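Local coordinates for A197 (Sulfolobus turreted icosahedral virus, PDB 2C0N), which is probably a viral glycosyltransferase with the GT-A fold, expected to transfer sugar from a nucleotide-activated donor, at residues A[18-21]-A[22-26]. Numbering follows the deposited sequence.
Sequences IDFL and VKNDI
I26 folds back against F20 and L21 where helix 15-23 ends in a Schellman motif. D25, with positive phi (55°), turns the chain so that I26 N reaches L21 O at 3.1 Å in a nearly straight bond, while D25 N bonds to V22 O. The reversal lays I26 across both side chains at about right angles: its CG2 meets L21 CD2 at 3.6 Å, and its CG1 and CD1 approach CE2 and CZ of the F20 ring obliquely. That branch lies beside the I26 backbone N (chi1 -63°) and bends again at chi2 (-66°), which carries CD1 to the ring. At the CD1 side of F20 sits the N24 amide, its plane tilted from the ring. Its ND2 donates to F20 O at 2.8 Å, on a lone pair in the carbonyl plane, and N24 N gives the same oxygen a second, more bent bond. One turn back, D19 and K23 form an i to i+4 salt bridge. The lysine chain slants past the carboxylate, bent at chi4; K23 NZ is modelled 2.5 Å from D19 OD2, so short that the exact length is doubtful. A water donates to both L21 O and I26 O, bridging the turn. Around the helix end, L21 and I26 pack on strand 3-8, F20 touches V65 and P66, and R195 of the second subunit forms a salt bridge with D25 OD1 and a hydrogen bond to I26 O. F20 O thus keeps its i to i+4 bond from N24 N and gains the side-chain amide; L21 O, which has lost that partner, takes I26 N and the water instead, and the ionic pairing of D25 makes this helix end part of the subunit interface.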
ATOM      1  N   ILE A  18      -4.422   2.886  -1.366  1.00 13.48           N
ATOM      2  CA  ILE A  18      -4.247   1.583  -1.984  1.00 14.47           C
ATOM      3  C   ILE A  18      -5.478   1.204  -2.761  1.00 15.16           C
ATOM      4  O   ILE A  18      -5.385   0.716  -3.907  1.00 16.15           O
ATOM      5  CB  ILE A  18      -3.908   0.534  -0.959  1.00 13.82           C
ATOM      6  CG1 ILE A  18      -2.589   0.894  -0.311  1.00 17.04           C
ATOM      7  CG2 ILE A  18      -3.769  -0.877  -1.598  1.00 14.47           C
ATOM      8  CD1 ILE A  18      -2.256  -0.020   0.798  1.00 20.33           C
ATOM      9  N   ASP A  19      -6.646   1.431  -2.164  1.00 15.94           N
ATOM     10  CA  ASP A  19      -7.913   1.088  -2.838  1.00 16.32           C
ATOM     11  C   ASP A  19      -8.120   1.861  -4.129  1.00 16.10           C
ATOM     12  O   ASP A  19      -8.513   1.280  -5.157  1.00 15.61           O
ATOM     13  CB  ASP A  19      -9.086   1.293  -1.886  1.00 16.41           C
ATOM     14  CG  ASP A  19     -10.267   0.434  -2.235  1.00 21.59           C
ATOM     15  OD1 ASP A  19     -10.084  -0.735  -2.687  1.00 22.06           O
ATOM     16  OD2 ASP A  19     -11.382   0.951  -2.083  1.00 26.47           O
ATOM     17  N   PHE A  20      -7.835   3.159  -4.092  1.00 14.22           N
ATOM     18  CA  PHE A  20      -7.890   3.978  -5.281  1.00 15.08           C
ATOM     19  C   PHE A  20      -6.935   3.425  -6.353  1.00 13.86           C
ATOM     20  O   PHE A  20      -7.306   3.319  -7.537  1.00 15.30           O
ATOM     21  CB  PHE A  20      -7.490   5.427  -4.947  1.00 15.39           C
ATOM     22  CG  PHE A  20      -7.150   6.240  -6.149  1.00 16.84           C
ATOM     23  CD1 PHE A  20      -8.155   6.736  -6.954  1.00 16.64           C
ATOM     24  CD2 PHE A  20      -5.850   6.444  -6.513  1.00 17.63           C
ATOM     25  CE1 PHE A  20      -7.847   7.528  -8.081  1.00 17.01           C
ATOM     26  CE2 PHE A  20      -5.552   7.212  -7.597  1.00 19.39           C
ATOM     27  CZ  PHE A  20      -6.542   7.731  -8.389  1.00 17.36           C
ATOM     28  N   LEU A  21      -5.704   3.104  -5.947  1.00 14.59           N
ATOM     29  CA  LEU A  21      -4.686   2.569  -6.884  1.00 15.19           C
ATOM     30  C   LEU A  21      -5.107   1.272  -7.571  1.00 16.30           C
ATOM     31  O   LEU A  21      -4.929   1.128  -8.816  1.00 15.40           O
ATOM     32  CB  LEU A  21      -3.328   2.428  -6.207  1.00 15.69           C
ATOM     33  CG  LEU A  21      -2.682   3.722  -5.719  1.00 17.45           C
ATOM     34  CD1 LEU A  21      -1.386   3.370  -5.001  1.00 18.17           C
ATOM     35  CD2 LEU A  21      -2.399   4.681  -6.895  1.00 18.91           C
ATOM     36  N   VAL A  22      -5.698   0.350  -6.799  1.00 15.63           N
ATOM     37  CA  VAL A  22      -6.130  -0.942  -7.309  1.00 17.13           C
ATOM     38  C   VAL A  22      -7.363  -0.801  -8.207  1.00 17.97           C
ATOM     39  O   VAL A  22      -7.405  -1.299  -9.342  1.00 17.90           O
ATOM     40  CB  VAL A  22      -6.430  -1.918  -6.123  1.00 17.01           C
ATOM     41  CG1 VAL A  22      -7.103  -3.205  -6.586  1.00 19.47           C
ATOM     42  CG2 VAL A  22      -5.157  -2.213  -5.430  1.00 18.72           C
ATOM     43  N   LYS A  23      -8.366  -0.114  -7.682  1.00 17.71           N
ATOM     44  CA  LYS A  23      -9.650  -0.012  -8.352  1.00 18.92           C
ATOM     45  C   LYS A  23      -9.534   0.680  -9.700  1.00 18.80           C
ATOM     46  O   LYS A  23     -10.285   0.346 -10.625  1.00 18.46           O
ATOM     47  CB  LYS A  23     -10.656   0.722  -7.477  1.00 19.35           C
ATOM     48  CG  LYS A  23     -11.309  -0.177  -6.474  1.00 21.44           C
ATOM     49  CD  LYS A  23     -12.105   0.585  -5.439  1.00 23.19           C
ATOM     50  CE  LYS A  23     -13.076  -0.348  -4.726  1.00 24.77           C
ATOM     51  NZ  LYS A  23     -13.279  -0.017  -3.306  1.00 27.60           N
ATOM     52  N   ASN A  24      -8.581   1.601  -9.824  1.00 17.51           N
ATOM     53  CA  ASN A  24      -8.425   2.393 -11.030  1.00 18.01           C
ATOM     54  C   ASN A  24      -7.248   2.000 -11.925  1.00 18.19           C
ATOM     55  O   ASN A  24      -6.935   2.693 -12.885  1.00 17.03           O
ATOM     56  CB  ASN A  24      -8.346   3.866 -10.656  1.00 18.08           C
ATOM     57  CG  ASN A  24      -9.620   4.345 -10.026  1.00 19.78           C
ATOM     58  OD1 ASN A  24     -10.578   4.648 -10.732  1.00 21.84           O
ATOM     59  ND2 ASN A  24      -9.654   4.409  -8.689  1.00 16.70           N
ATOM     60  N   ASP A  25      -6.625   0.857 -11.628  1.00 17.90           N
ATOM     61  CA  ASP A  25      -5.565   0.302 -12.479  1.00 18.55           C
ATOM     62  C   ASP A  25      -4.434   1.311 -12.712  1.00 17.24           C
ATOM     63  O   ASP A  25      -3.855   1.381 -13.766  1.00 16.12           O
ATOM     64  CB  ASP A  25      -6.170  -0.162 -13.791  1.00 18.85           C
ATOM     65  CG  ASP A  25      -5.269  -1.112 -14.572  1.00 21.27           C
ATOM     66  OD1 ASP A  25      -4.307  -1.661 -13.999  1.00 25.26           O
ATOM     67  OD2 ASP A  25      -5.559  -1.321 -15.775  1.00 26.19           O
ATOM     68  N   ILE A  26      -4.070   2.019 -11.651  1.00 17.00           N
ATOM     69  CA  ILE A  26      -3.150   3.146 -11.759  1.00 16.70           C
ATOM     70  C   ILE A  26      -1.728   2.625 -11.904  1.00 16.95           C
ATOM     71  O   ILE A  26      -1.354   1.641 -11.241  1.00 16.80           O
ATOM     72  CB  ILE A  26      -3.213   3.978 -10.484  1.00 17.17           C
ATOM     73  CG1 ILE A  26      -4.605   4.564 -10.303  1.00 17.58           C
ATOM     74  CG2 ILE A  26      -2.100   5.040 -10.456  1.00 17.77           C
ATOM     75  CD1 ILE A  26      -5.034   5.590 -11.324  1.00 18.54           C
TER
HETATM   76  O   HOH W   1      -2.669  -0.193  -9.574  1.00 21.48           O